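Local coordinates for aspartate aminotransferase (Plasmodium falciparum, PDB 3K7Y), which probably catalyses the reversible, pyridoxal-phosphate-dependent transfer of an amino group between L-aspartate and 2-oxoglutarate, giving oxaloacetate and L-glutamate, as a homodimer, at residues F111-F116 / A240-Q245; N134-I139 / L146-F151; I191-F196 / D227-R232. All blocks are in the same frame, centred on the assembly; numbering follows the deposited sequence.

Contact 1: F111-F116 / A240-Q245; sequences FVLLEF and AFSVCQ
Leu113 meets Cys244 and Ser242 through a single methyl group, and this small apolar patch is where helix 105-118 rests on strand 241-246 in the large domain of a fold type I aminotransferase. With CG set opposite the backbone N (chi1 176°), the leucine stretches from the helix toward the strand. Its CD2 lies 4.0 Å from Cys244 SG and 4.2 Å from Ser242 CB, so one branch spans two strand residues on the same side of the sheet, while the CB of the intervening Val243 points away. Cys244 takes part through its sulfur, which makes an ordinary apolar contact. Ser242 offers its CB, and its OG makes a weak hydrogen bond to Phe241 O, 3.3 Å, within its own segment.

The packing is concentrated on these three buried residues; the two segments bury only 114 Å² together, and even the closest CA atoms, those of Leu113 and Cys244, are 8.4 Å apart. Elsewhere the segments diverge. Phe116 does not reach the strand and packs instead on Leu278 and Ile281 of helix 268-283. Glu115, partly exposed on a different flank of the helix, has a long, weak ion pair with Arg142, and Phe111 meets Phe285 of the second subunit edge-to-face.

The contact lies close to the cofactor pocket: Gly105, Gly106 and Thr107 at the start of the helix and Ser246 at the end of the strand all belong to it. Strand 241-246 runs between strand 209-214, parallel to it, and strand 258-264, antiparallel, while helix 105-118 packs against one face of the sheet, with helices 133-140 and 268-283 as neighbours.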
ATOM      1  N   PHE A 111      -4.502   6.823   7.086  1.00 44.97           N
ATOM      2  CA  PHE A 111      -3.617   7.768   6.412  1.00 45.23           C
ATOM      3  C   PHE A 111      -4.175   8.439   5.161  1.00 45.24           C
ATOM      4  O   PHE A 111      -3.981   9.635   5.034  1.00 46.06           O
ATOM      5  CB  PHE A 111      -2.240   7.182   6.158  1.00 45.10           C
ATOM      6  CG  PHE A 111      -1.985   6.804   4.756  1.00 45.81           C
ATOM      7  CD1 PHE A 111      -1.819   5.476   4.419  1.00 47.25           C
ATOM      8  CD2 PHE A 111      -1.846   7.782   3.771  1.00 47.03           C
ATOM      9  CE1 PHE A 111      -1.523   5.113   3.104  1.00 49.19           C
ATOM     10  CE2 PHE A 111      -1.561   7.446   2.464  1.00 47.70           C
ATOM     11  CZ  PHE A 111      -1.400   6.107   2.122  1.00 48.82           C
ATOM     12  N   VAL A 112      -4.867   7.724   4.264  1.00 44.92           N
ATOM     13  CA  VAL A 112      -5.418   8.411   3.077  1.00 45.41           C
ATOM     14  C   VAL A 112      -6.397   9.481   3.512  1.00 46.09           C
ATOM     15  O   VAL A 112      -6.444  10.564   2.915  1.00 46.86           O
ATOM     16  CB  VAL A 112      -6.141   7.512   2.019  1.00 45.68           C
ATOM     17  CG1 VAL A 112      -6.710   8.395   0.874  1.00 45.21           C
ATOM     18  CG2 VAL A 112      -5.206   6.465   1.416  1.00 45.94           C
ATOM     19  N   LEU A 113      -7.168   9.183   4.558  1.00 45.80           N
ATOM     20  CA  LEU A 113      -8.121  10.152   5.091  1.00 46.22           C
ATOM     21  C   LEU A 113      -7.437  11.374   5.664  1.00 46.68           C
ATOM     22  O   LEU A 113      -7.924  12.493   5.505  1.00 47.47           O
ATOM     23  CB  LEU A 113      -8.997   9.525   6.157  1.00 45.94           C
ATOM     24  CG  LEU A 113      -9.965  10.463   6.847  1.00 46.48           C
ATOM     25  CD1 LEU A 113     -10.955  11.069   5.845  1.00 48.01           C
ATOM     26  CD2 LEU A 113     -10.692   9.678   7.911  1.00 46.83           C
ATOM     27  N   LEU A 114      -6.310  11.166   6.332  1.00 46.79           N
ATOM     28  CA  LEU A 114      -5.572  12.300   6.858  1.00 47.94           C
ATOM     29  C   LEU A 114      -4.993  13.099   5.702  1.00 49.11           C
ATOM     30  O   LEU A 114      -5.050  14.330   5.699  1.00 49.89           O
ATOM     31  CB  LEU A 114      -4.501  11.859   7.844  1.00 47.71           C
ATOM     32  CG  LEU A 114      -4.966  11.292   9.191  1.00 47.06           C
ATOM     33  CD1 LEU A 114      -3.797  10.680   9.908  1.00 48.09           C
ATOM     34  CD2 LEU A 114      -5.569  12.358  10.053  1.00 47.67           C
ATOM     35  N   GLU A 115      -4.478  12.405   4.693  1.00 49.96           N
ATOM     36  CA  GLU A 115      -4.012  13.102   3.497  1.00 51.96           C
ATOM     37  C   GLU A 115      -5.185  13.878   2.928  1.00 53.47           C
ATOM     38  O   GLU A 115      -5.011  14.973   2.398  1.00 54.00           O
ATOM     39  CB  GLU A 115      -3.413  12.158   2.439  1.00 51.18           C
ATOM     40  CG  GLU A 115      -2.040  11.603   2.751  1.00 52.26           C
ATOM     41  CD  GLU A 115      -0.957  12.663   2.986  1.00 57.50           C
ATOM     42  OE1 GLU A 115       0.242  12.291   3.024  1.00 59.78           O
ATOM     43  OE2 GLU A 115      -1.269  13.865   3.152  1.00 60.14           O
ATOM     44  N   PHE A 116      -6.383  13.317   3.069  1.00 55.10           N
ATOM     45  CA  PHE A 116      -7.578  13.957   2.514  1.00 57.99           C
ATOM     46  C   PHE A 116      -8.001  15.164   3.329  1.00 59.85           C
ATOM     47  O   PHE A 116      -8.606  16.089   2.799  1.00 60.53           O
ATOM     48  CB  PHE A 116      -8.753  12.978   2.383  1.00 57.81           C
ATOM     49  CG  PHE A 116     -10.006  13.617   1.849  1.00 59.25           C
ATOM     50  CD1 PHE A 116     -10.010  14.237   0.599  1.00 59.87           C
ATOM     51  CD2 PHE A 116     -11.173  13.614   2.598  1.00 61.13           C
ATOM     52  CE1 PHE A 116     -11.158  14.834   0.088  1.00 61.43           C
ATOM     53  CE2 PHE A 116     -12.342  14.212   2.100  1.00 63.43           C
ATOM     54  CZ  PHE A 116     -12.331  14.827   0.833  1.00 63.36           C
ATOM     55  N   ALA A 240     -23.477  13.069   8.999  1.00 79.06           N
ATOM     56  CA  ALA A 240     -22.359  12.649   8.136  1.00 76.21           C
ATOM     57  C   ALA A 240     -21.070  12.372   8.933  1.00 73.61           C
ATOM     58  O   ALA A 240     -20.831  12.988   9.978  1.00 73.97           O
ATOM     59  CB  ALA A 240     -22.118  13.683   7.058  1.00 76.47           C
ATOM     60  N   PHE A 241     -20.250  11.441   8.451  1.00 70.87           N
ATOM     61  CA  PHE A 241     -19.043  11.044   9.178  1.00 68.07           C
ATOM     62  C   PHE A 241     -18.133  10.170   8.314  1.00 66.29           C
ATOM     63  O   PHE A 241     -18.352  10.045   7.110  1.00 66.74           O
ATOM     64  CB  PHE A 241     -19.433  10.305  10.463  1.00 68.15           C
ATOM     65  CG  PHE A 241     -20.400   9.176  10.240  1.00 68.13           C
ATOM     66  CD1 PHE A 241     -21.731   9.314  10.575  1.00 68.96           C
ATOM     67  CD2 PHE A 241     -19.973   7.971   9.688  1.00 67.15           C
ATOM     68  CE1 PHE A 241     -22.619   8.278  10.367  1.00 69.97           C
ATOM     69  CE2 PHE A 241     -20.851   6.937   9.472  1.00 67.09           C
ATOM     70  CZ  PHE A 241     -22.174   7.088   9.809  1.00 69.37           C
ATOM     71  N   SER A 242     -17.123   9.562   8.925  1.00 64.31           N
ATOM     72  CA  SER A 242     -16.207   8.698   8.197  1.00 62.66           C
ATOM     73  C   SER A 242     -15.868   7.448   8.970  1.00 62.15           C
ATOM     74  O   SER A 242     -15.892   7.441  10.210  1.00 62.52           O
ATOM     75  CB  SER A 242     -14.922   9.435   7.876  1.00 61.58           C
ATOM     76  OG  SER A 242     -15.121  10.257   6.765  1.00 61.24           O
ATOM     77  N   VAL A 243     -15.527   6.391   8.237  1.00 61.19           N
ATOM     78  CA  VAL A 243     -15.184   5.132   8.880  1.00 60.44           C
ATOM     79  C   VAL A 243     -13.901   4.533   8.289  1.00 59.62           C
ATOM     80  O   VAL A 243     -13.799   4.327   7.071  1.00 59.62           O
ATOM     81  CB  VAL A 243     -16.347   4.100   8.805  1.00 61.20           C
ATOM     82  CG1 VAL A 243     -16.096   2.951   9.767  1.00 60.78           C
ATOM     83  CG2 VAL A 243     -17.692   4.750   9.108  1.00 61.17           C
ATOM     84  N   CYS A 244     -12.924   4.281   9.160  1.00 58.50           N
ATOM     85  CA  CYS A 244     -11.763   3.491   8.798  1.00 57.58           C
ATOM     86  C   CYS A 244     -11.975   2.109   9.359  1.00 57.20           C
ATOM     87  O   CYS A 244     -12.192   1.950  10.563  1.00 58.26           O
ATOM     88  CB  CYS A 244     -10.493   4.106   9.373  1.00 57.42           C
ATOM     89  SG  CYS A 244     -10.227   5.802   8.797  1.00 60.15           S
ATOM     90  N   GLN A 245     -11.902   1.107   8.493  1.00 56.18           N
ATOM     91  CA  GLN A 245     -12.266  -0.259   8.851  1.00 55.70           C
ATOM     92  C   GLN A 245     -11.141  -1.217   8.501  1.00 55.07           C
ATOM     93  O   GLN A 245     -10.669  -1.223   7.365  1.00 55.10           O
ATOM     94  CB  GLN A 245     -13.554  -0.610   8.125  1.00 56.44           C
ATOM     95  CG  GLN A 245     -13.817  -2.064   7.761  1.00 57.52           C
ATOM     96  CD  GLN A 245     -15.285  -2.278   7.372  1.00 58.30           C
ATOM     97  OE1 GLN A 245     -15.767  -3.406   7.254  1.00 59.46           O
ATOM     98  NE2 GLN A 245     -16.004  -1.185   7.204  1.00 57.77           N
TER

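Contact 2: N134-I139 / L146-F151; sequences NHVNMI and LKYINF
Leu146 receives Val136 and Ile139, one helical turn apart, within the beta-alpha-beta crossover formed by strand 124-128, helix 133-140 and strand 145-153. The short axes approach to 10.1 Å and run nearly antiparallel, at 152°, as expected for a helix returning the chain to the start of the next parallel strand.

The apolar contacts depend on the fork of the leucine. Its CG stands opposite the backbone N (chi1 -178°), which carries both methyls toward the helix, one for each partner. CD1 takes Ile139, lying 3.8 Å from that residue's CG2, and CD2 takes Val136, 4.0 Å from both CG1 and CG2. Each helix side chain crosses the leucine at about a right angle. Ile139 is buried and continues inward onto Leu125 of the first strand, whereas Val136 and Leu146 are partly exposed.

Polar bonding runs outside this interface. Lys147 and Ile149 join the strand to 124-128 through backbone hydrogen bonds, and on the helix Asn134 OD1 accepts a hydrogen bond from Arg283 NH2 of the second subunit.

One aromatic residue adds a peripheral contact. The exposed Tyr148 rests on Asn129 and Pro131 and reaches back across the valine, with its OH in van der Waals contact, 4.1 Å from Val136 CG2.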
ATOM      1  N   ASN A 134      -0.226   4.934  17.166  1.00 54.04           N
ATOM      2  CA  ASN A 134       0.028   5.365  15.790  1.00 53.32           C
ATOM      3  C   ASN A 134      -0.791   6.596  15.385  1.00 52.77           C
ATOM      4  O   ASN A 134      -0.236   7.523  14.784  1.00 53.60           O
ATOM      5  CB  ASN A 134      -0.061   4.228  14.764  1.00 52.99           C
ATOM      6  CG  ASN A 134       1.161   4.185  13.830  1.00 54.96           C
ATOM      7  OD1 ASN A 134       1.525   3.129  13.281  1.00 57.91           O
ATOM      8  ND2 ASN A 134       1.820   5.329  13.674  1.00 56.10           N
ATOM      9  N   HIS A 135      -2.065   6.667  15.755  1.00 51.53           N
ATOM     10  CA  HIS A 135      -2.792   7.899  15.518  1.00 51.69           C
ATOM     11  C   HIS A 135      -1.900   9.104  15.836  1.00 51.99           C
ATOM     12  O   HIS A 135      -1.771  10.018  15.014  1.00 52.40           O
ATOM     13  CB  HIS A 135      -4.078   7.996  16.350  1.00 52.61           C
ATOM     14  CG  HIS A 135      -5.162   7.041  15.941  1.00 53.89           C
ATOM     15  ND1 HIS A 135      -5.096   6.265  14.800  1.00 55.23           N
ATOM     16  CD2 HIS A 135      -6.354   6.758  16.516  1.00 55.12           C
ATOM     17  CE1 HIS A 135      -6.189   5.529  14.702  1.00 53.99           C
ATOM     18  NE2 HIS A 135      -6.969   5.811  15.731  1.00 55.28           N
ATOM     19  N   VAL A 136      -1.273   9.115  17.014  1.00 52.04           N
ATOM     20  CA  VAL A 136      -0.405  10.236  17.375  1.00 52.29           C
ATOM     21  C   VAL A 136       0.619  10.448  16.273  1.00 52.23           C
ATOM     22  O   VAL A 136       0.688  11.552  15.715  1.00 52.77           O
ATOM     23  CB  VAL A 136       0.315  10.071  18.724  1.00 52.83           C
ATOM     24  CG1 VAL A 136       1.198  11.249  18.980  1.00 53.65           C
ATOM     25  CG2 VAL A 136      -0.675   9.958  19.854  1.00 53.61           C
ATOM     26  N   ASN A 137       1.375   9.394  15.940  1.00 51.51           N
ATOM     27  CA  ASN A 137       2.450   9.503  14.942  1.00 51.53           C
ATOM     28  C   ASN A 137       1.934   9.934  13.573  1.00 50.55           C
ATOM     29  O   ASN A 137       2.489  10.822  12.935  1.00 50.27           O
ATOM     30  CB  ASN A 137       3.243   8.189  14.804  1.00 51.54           C
ATOM     31  CG  ASN A 137       4.524   8.352  13.951  1.00 52.48           C
ATOM     32  OD1 ASN A 137       5.481   9.008  14.368  1.00 56.25           O
ATOM     33  ND2 ASN A 137       4.535   7.765  12.768  1.00 49.92           N
ATOM     34  N   MET A 138       0.861   9.298  13.140  1.00 49.79           N
ATOM     35  CA  MET A 138       0.308   9.571  11.825  1.00 50.35           C
ATOM     36  C   MET A 138      -0.222  11.007  11.706  1.00 50.91           C
ATOM     37  O   MET A 138       0.002  11.672  10.697  1.00 51.27           O
ATOM     38  CB  MET A 138      -0.806   8.593  11.501  1.00 49.85           C
ATOM     39  CG  MET A 138      -0.400   7.156  11.418  1.00 51.15           C
ATOM     40  SD  MET A 138      -1.690   6.440  10.401  1.00 57.53           S
ATOM     41  CE  MET A 138      -0.779   6.085   8.913  1.00 58.04           C
ATOM     42  N   ILE A 139      -0.928  11.472  12.736  1.00 51.21           N
ATOM     43  CA  ILE A 139      -1.462  12.823  12.737  1.00 51.41           C
ATOM     44  C   ILE A 139      -0.342  13.845  12.748  1.00 52.54           C
ATOM     45  O   ILE A 139      -0.279  14.709  11.875  1.00 52.95           O
ATOM     46  CB  ILE A 139      -2.379  13.081  13.940  1.00 51.38           C
ATOM     47  CG1 ILE A 139      -3.780  12.558  13.651  1.00 50.30           C
ATOM     48  CG2 ILE A 139      -2.472  14.575  14.223  1.00 51.63           C
ATOM     49  CD1 ILE A 139      -4.120  11.283  14.328  1.00 48.76           C
ATOM     50  N   LEU A 146      -2.464  18.426  17.328  1.00 63.56           N
ATOM     51  CA  LEU A 146      -3.111  17.292  17.971  1.00 63.44           C
ATOM     52  C   LEU A 146      -3.550  17.709  19.355  1.00 65.00           C
ATOM     53  O   LEU A 146      -2.714  18.115  20.185  1.00 66.18           O
ATOM     54  CB  LEU A 146      -2.196  16.058  18.059  1.00 62.56           C
ATOM     55  CG  LEU A 146      -2.897  14.841  18.690  1.00 61.49           C
ATOM     56  CD1 LEU A 146      -3.967  14.291  17.757  1.00 60.04           C
ATOM     57  CD2 LEU A 146      -1.931  13.724  19.086  1.00 61.85           C
ATOM     58  N   LYS A 147      -4.858  17.604  19.599  1.00 65.31           N
ATOM     59  CA  LYS A 147      -5.406  17.910  20.913  1.00 66.50           C
ATOM     60  C   LYS A 147      -6.141  16.721  21.500  1.00 65.92           C
ATOM     61  O   LYS A 147      -6.683  15.894  20.751  1.00 65.08           O
ATOM     62  CB  LYS A 147      -6.289  19.147  20.849  1.00 67.62           C
ATOM     63  CG  LYS A 147      -5.488  20.401  20.569  1.00 69.69           C
ATOM     64  CD  LYS A 147      -6.363  21.594  20.267  1.00 71.88           C
ATOM     65  CE  LYS A 147      -5.507  22.828  20.246  1.00 74.35           C
ATOM     66  NZ  LYS A 147      -4.617  22.836  21.445  1.00 75.33           N
ATOM     67  N   TYR A 148      -6.151  16.648  22.835  1.00 66.57           N
ATOM     68  CA  TYR A 148      -6.678  15.492  23.561  1.00 66.45           C
ATOM     69  C   TYR A 148      -7.950  15.805  24.302  1.00 66.98           C
ATOM     70  O   TYR A 148      -8.012  16.802  24.997  1.00 68.47           O
ATOM     71  CB  TYR A 148      -5.658  14.962  24.571  1.00 66.95           C
ATOM     72  CG  TYR A 148      -4.365  14.490  23.952  1.00 67.19           C
ATOM     73  CD1 TYR A 148      -4.047  13.125  23.893  1.00 66.40           C
ATOM     74  CD2 TYR A 148      -3.457  15.410  23.416  1.00 67.31           C
ATOM     75  CE1 TYR A 148      -2.851  12.696  23.316  1.00 66.63           C
ATOM     76  CE2 TYR A 148      -2.273  14.997  22.842  1.00 67.59           C
ATOM     77  CZ  TYR A 148      -1.966  13.645  22.794  1.00 67.39           C
ATOM     78  OH  TYR A 148      -0.776  13.266  22.215  1.00 67.34           O
ATOM     79  N   ILE A 149      -8.942  14.926  24.160  1.00 66.47           N
ATOM     80  CA  ILE A 149     -10.196  14.965  24.920  1.00 67.10           C
ATOM     81  C   ILE A 149     -10.124  13.969  26.092  1.00 67.08           C
ATOM     82  O   ILE A 149      -9.647  12.838  25.909  1.00 66.87           O
ATOM     83  CB  ILE A 149     -11.402  14.585  24.015  1.00 66.73           C
ATOM     84  CG1 ILE A 149     -11.717  15.708  23.033  1.00 67.75           C
ATOM     85  CG2 ILE A 149     -12.661  14.293  24.820  1.00 67.01           C
ATOM     86  CD1 ILE A 149     -12.878  15.368  22.091  1.00 69.03           C
ATOM     87  N   ASN A 150     -10.594  14.391  27.279  1.00 67.27           N
ATOM     88  CA  ASN A 150     -10.743  13.513  28.452  1.00 66.63           C
ATOM     89  C   ASN A 150     -11.490  12.267  28.070  1.00 64.81           C
ATOM     90  O   ASN A 150     -12.430  12.331  27.291  1.00 64.26           O
ATOM     91  CB  ASN A 150     -11.595  14.172  29.532  1.00 68.19           C
ATOM     92  CG  ASN A 150     -10.911  15.321  30.209  1.00 70.82           C
ATOM     93  OD1 ASN A 150      -9.994  15.125  31.011  1.00 73.00           O
ATOM     94  ND2 ASN A 150     -11.378  16.536  29.933  1.00 72.51           N
ATOM     95  N   PHE A 151     -11.121  11.134  28.643  1.00 63.58           N
ATOM     96  CA  PHE A 151     -11.854   9.922  28.330  1.00 61.78           C
ATOM     97  C   PHE A 151     -11.792   8.886  29.436  1.00 62.27           C
ATOM     98  O   PHE A 151     -12.645   8.849  30.314  1.00 63.15           O
ATOM     99  CB  PHE A 151     -11.359   9.337  27.011  1.00 60.14           C
ATOM    100  CG  PHE A 151     -12.259   8.297  26.441  1.00 57.00           C
ATOM    101  CD1 PHE A 151     -13.463   8.658  25.862  1.00 54.61           C
ATOM    102  CD2 PHE A 151     -11.897   6.958  26.464  1.00 55.48           C
ATOM    103  CE1 PHE A 151     -14.307   7.705  25.321  1.00 53.97           C
ATOM    104  CE2 PHE A 151     -12.735   5.989  25.937  1.00 54.71           C
ATOM    105  CZ  PHE A 151     -13.951   6.359  25.367  1.00 54.34           C
TER

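Contact 3: I191-F196 / D227-R232; sequences IEEKYF and DVLLIR
Phe196 turns its CG opposite its own carbonyl carbon (chi1 -63°) and Leu229 turns its CG opposite its backbone N (chi1 180°), bringing the ring and the leucine fork together. They join helices 193-206 and 229-235 near their N-terminal ends, two helices of the alpha/beta large domain that connect successive parallel strands of the central sheet.

Two leucines hold the ring from different directions. Leu230 lies over one face, displaced from its centre, in a CH-pi contact: its CG lies 4.1 Å from the ring centroid and 22° off the normal. Leu229 comes in at the edge, near the ring plane, its CD2 lying 3.5 Å from Phe196 CE1. The opposite face is covered from within the first segment by Glu193 CA, and Ile191 CG2 lies at the rim in the plane. The ring thus has neighbours over both faces and at two places on its edge.

Leu230 also reaches Phe212 of strand 209-214 and Ile181, so this side of the contact faces the central sheet. Toward solvent the seam ends at the exposed Glu193, whose extended side chain crosses Leu229 at about a right angle. There its carboxylate touches a methyl group, with Glu193 CD 3.6 Å from Leu229 CD2.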
ATOM      1  N   ILE A 191     -18.105   2.212  24.689  1.00 69.70           N
ATOM      2  CA  ILE A 191     -19.136   3.192  25.092  1.00 70.38           C
ATOM      3  C   ILE A 191     -20.511   2.531  25.291  1.00 71.91           C
ATOM      4  O   ILE A 191     -21.071   2.000  24.334  1.00 72.32           O
ATOM      5  CB  ILE A 191     -19.266   4.333  24.030  1.00 69.62           C
ATOM      6  CG1 ILE A 191     -17.951   5.105  23.902  1.00 68.27           C
ATOM      7  CG2 ILE A 191     -20.425   5.291  24.368  1.00 69.97           C
ATOM      8  CD1 ILE A 191     -17.813   5.912  22.632  1.00 66.41           C
ATOM      9  N   GLU A 192     -21.049   2.567  26.513  1.00 73.12           N
ATOM     10  CA  GLU A 192     -22.369   1.972  26.819  1.00 75.01           C
ATOM     11  C   GLU A 192     -23.531   2.682  26.088  1.00 75.19           C
ATOM     12  O   GLU A 192     -23.522   3.911  25.947  1.00 75.05           O
ATOM     13  CB  GLU A 192     -22.630   2.016  28.327  1.00 76.35           C
ATOM     14  CG  GLU A 192     -21.525   1.425  29.195  1.00 77.98           C
ATOM     15  CD  GLU A 192     -21.632   1.842  30.662  1.00 80.77           C
ATOM     16  OE1 GLU A 192     -22.170   2.938  30.952  1.00 81.18           O
ATOM     17  OE2 GLU A 192     -21.162   1.071  31.526  1.00 82.44           O
ATOM     18  N   GLU A 193     -24.540   1.932  25.646  1.00 75.65           N
ATOM     19  CA  GLU A 193     -25.659   2.563  24.932  1.00 75.95           C
ATOM     20  C   GLU A 193     -26.340   3.638  25.763  1.00 75.79           C
ATOM     21  O   GLU A 193     -26.924   4.567  25.198  1.00 75.90           O
ATOM     22  CB  GLU A 193     -26.729   1.562  24.485  1.00 77.60           C
ATOM     23  CG  GLU A 193     -26.234   0.195  24.073  1.00 79.43           C
ATOM     24  CD  GLU A 193     -27.363  -0.710  23.597  1.00 83.41           C
ATOM     25  OE1 GLU A 193     -28.508  -0.215  23.390  1.00 84.30           O
ATOM     26  OE2 GLU A 193     -27.092  -1.922  23.423  1.00 84.78           O
ATOM     27  N   LYS A 194     -26.287   3.500  27.091  1.00 75.47           N
ATOM     28  CA  LYS A 194     -26.874   4.494  27.998  1.00 75.65           C
ATOM     29  C   LYS A 194     -26.613   5.921  27.493  1.00 74.41           C
ATOM     30  O   LYS A 194     -27.462   6.807  27.655  1.00 75.00           O
ATOM     31  CB  LYS A 194     -26.321   4.361  29.427  1.00 75.90           C
ATOM     32  CG  LYS A 194     -26.178   2.954  29.951  1.00 77.34           C
ATOM     33  CD  LYS A 194     -25.772   2.961  31.419  1.00 79.34           C
ATOM     34  CE  LYS A 194     -25.832   1.540  31.998  1.00 81.76           C
ATOM     35  NZ  LYS A 194     -25.391   1.500  33.416  1.00 82.36           N
ATOM     36  N   TYR A 195     -25.446   6.116  26.862  1.00 72.31           N
ATOM     37  CA  TYR A 195     -24.939   7.443  26.491  1.00 70.89           C
ATOM     38  C   TYR A 195     -25.001   7.848  25.009  1.00 70.50           C
ATOM     39  O   TYR A 195     -24.841   9.035  24.694  1.00 70.19           O
ATOM     40  CB  TYR A 195     -23.510   7.595  26.971  1.00 69.44           C
ATOM     41  CG  TYR A 195     -23.372   7.546  28.454  1.00 69.59           C
ATOM     42  CD1 TYR A 195     -23.486   8.699  29.219  1.00 69.35           C
ATOM     43  CD2 TYR A 195     -23.121   6.337  29.104  1.00 70.41           C
ATOM     44  CE1 TYR A 195     -23.351   8.652  30.606  1.00 70.95           C
ATOM     45  CE2 TYR A 195     -22.979   6.274  30.485  1.00 70.61           C
ATOM     46  CZ  TYR A 195     -23.100   7.430  31.234  1.00 70.88           C
ATOM     47  OH  TYR A 195     -22.965   7.369  32.605  1.00 70.91           O
ATOM     48  N   PHE A 196     -25.218   6.889  24.107  1.00 70.38           N
ATOM     49  CA  PHE A 196     -25.297   7.209  22.684  1.00 70.00           C
ATOM     50  C   PHE A 196     -26.137   8.469  22.451  1.00 71.20           C
ATOM     51  O   PHE A 196     -25.629   9.455  21.930  1.00 71.11           O
ATOM     52  CB  PHE A 196     -25.861   6.047  21.856  1.00 70.24           C
ATOM     53  CG  PHE A 196     -25.016   4.792  21.871  1.00 68.61           C
ATOM     54  CD1 PHE A 196     -25.512   3.613  21.326  1.00 68.14           C
ATOM     55  CD2 PHE A 196     -23.742   4.778  22.423  1.00 67.32           C
ATOM     56  CE1 PHE A 196     -24.753   2.455  21.319  1.00 67.07           C
ATOM     57  CE2 PHE A 196     -22.979   3.618  22.415  1.00 66.31           C
ATOM     58  CZ  PHE A 196     -23.493   2.453  21.867  1.00 66.53           C
ATOM     59  N   ASP A 227     -21.332  -4.079  18.286  1.00 82.00           N
ATOM     60  CA  ASP A 227     -20.101  -3.274  18.336  1.00 79.07           C
ATOM     61  C   ASP A 227     -20.140  -1.976  17.544  1.00 77.27           C
ATOM     62  O   ASP A 227     -19.357  -1.060  17.801  1.00 76.13           O
ATOM     63  CB  ASP A 227     -18.924  -4.106  17.836  1.00 78.54           C
ATOM     64  CG  ASP A 227     -18.494  -5.160  18.828  1.00 79.36           C
ATOM     65  OD1 ASP A 227     -18.918  -5.098  20.002  1.00 80.86           O
ATOM     66  OD2 ASP A 227     -17.724  -6.057  18.438  1.00 78.78           O
ATOM     67  N   VAL A 228     -21.058  -1.907  16.588  1.00 76.73           N
ATOM     68  CA  VAL A 228     -21.127  -0.794  15.661  1.00 74.67           C
ATOM     69  C   VAL A 228     -22.466  -0.036  15.782  1.00 74.77           C
ATOM     70  O   VAL A 228     -22.898   0.643  14.849  1.00 74.77           O
ATOM     71  CB  VAL A 228     -20.843  -1.314  14.226  1.00 74.49           C
ATOM     72  CG1 VAL A 228     -22.134  -1.539  13.427  1.00 75.65           C
ATOM     73  CG2 VAL A 228     -19.887  -0.409  13.503  1.00 72.43           C
ATOM     74  N   LEU A 229     -23.104  -0.131  16.949  1.00 74.54           N
ATOM     75  CA  LEU A 229     -24.427   0.479  17.137  1.00 74.86           C
ATOM     76  C   LEU A 229     -24.418   1.995  17.004  1.00 74.13           C
ATOM     77  O   LEU A 229     -25.274   2.559  16.316  1.00 75.06           O
ATOM     78  CB  LEU A 229     -25.088   0.070  18.467  1.00 75.39           C
ATOM     79  CG  LEU A 229     -26.477   0.652  18.791  1.00 75.39           C
ATOM     80  CD1 LEU A 229     -27.485   0.485  17.655  1.00 75.08           C
ATOM     81  CD2 LEU A 229     -27.025   0.037  20.060  1.00 75.17           C
ATOM     82  N   LEU A 230     -23.460   2.653  17.652  1.00 72.62           N
ATOM     83  CA  LEU A 230     -23.437   4.101  17.649  1.00 71.92           C
ATOM     84  C   LEU A 230     -23.506   4.599  16.225  1.00 71.88           C
ATOM     85  O   LEU A 230     -24.208   5.575  15.937  1.00 72.75           O
ATOM     86  CB  LEU A 230     -22.180   4.635  18.300  1.00 70.64           C
ATOM     87  CG  LEU A 230     -22.304   5.924  19.113  1.00 71.04           C
ATOM     88  CD1 LEU A 230     -20.980   6.656  19.022  1.00 71.83           C
ATOM     89  CD2 LEU A 230     -23.459   6.848  18.719  1.00 70.93           C
ATOM     90  N   ILE A 231     -22.790   3.912  15.338  1.00 71.16           N
ATOM     91  CA  ILE A 231     -22.741   4.294  13.937  1.00 71.06           C
ATOM     92  C   ILE A 231     -24.140   4.208  13.351  1.00 73.01           C
ATOM     93  O   ILE A 231     -24.592   5.141  12.678  1.00 73.67           O
ATOM     94  CB  ILE A 231     -21.748   3.428  13.138  1.00 70.03           C
ATOM     95  CG1 ILE A 231     -20.324   3.762  13.566  1.00 67.68           C
ATOM     96  CG2 ILE A 231     -21.905   3.661  11.641  1.00 70.08           C
ATOM     97  CD1 ILE A 231     -19.263   2.857  12.994  1.00 65.11           C
ATOM     98  N   ARG A 232     -24.827   3.101  13.622  1.00 74.31           N
ATOM     99  CA  ARG A 232     -26.168   2.885  13.071  1.00 76.63           C
ATOM    100  C   ARG A 232     -27.198   3.851  13.649  1.00 78.21           C
ATOM    101  O   ARG A 232     -28.059   4.369  12.931  1.00 78.96           O
ATOM    102  CB  ARG A 232     -26.596   1.428  13.230  1.00 77.18           C
ATOM    103  CG  ARG A 232     -25.995   0.550  12.148  1.00 75.97           C
ATOM    104  CD  ARG A 232     -25.998  -0.899  12.531  1.00 74.84           C
ATOM    105  NE  ARG A 232     -24.969  -1.649  11.821  1.00 73.41           N
ATOM    106  CZ  ARG A 232     -25.051  -2.948  11.553  1.00 75.34           C
ATOM    107  NH1 ARG A 232     -26.127  -3.630  11.911  1.00 77.12           N
ATOM    108  NH2 ARG A 232     -24.070  -3.568  10.909  1.00 75.66           N
TER

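How the contacts relate
The three contacts belong to one domain built round the central mixed sheet, and contacts 2 and 3 both fall inside the chain loop closed by contact 1. Contacts 1 and 2 have centres about 15 Å apart and join through their helices, where Leu114 CD2 lies 4.0 Å from Ile139 CG1; both also touch the second subunit. Contact 3, its centre about 20 Å from that of contact 1, meets it at Ile231 CG2, 3.9 Å from Phe241 CZ. Contacts 2 and 3 do not touch. Pyridoxal phosphate lies about 7 Å, nearest atoms, from the Cys244 side chain and about 10 Å from that of Ile139, whereas contact 3 is remote from the cofactor site.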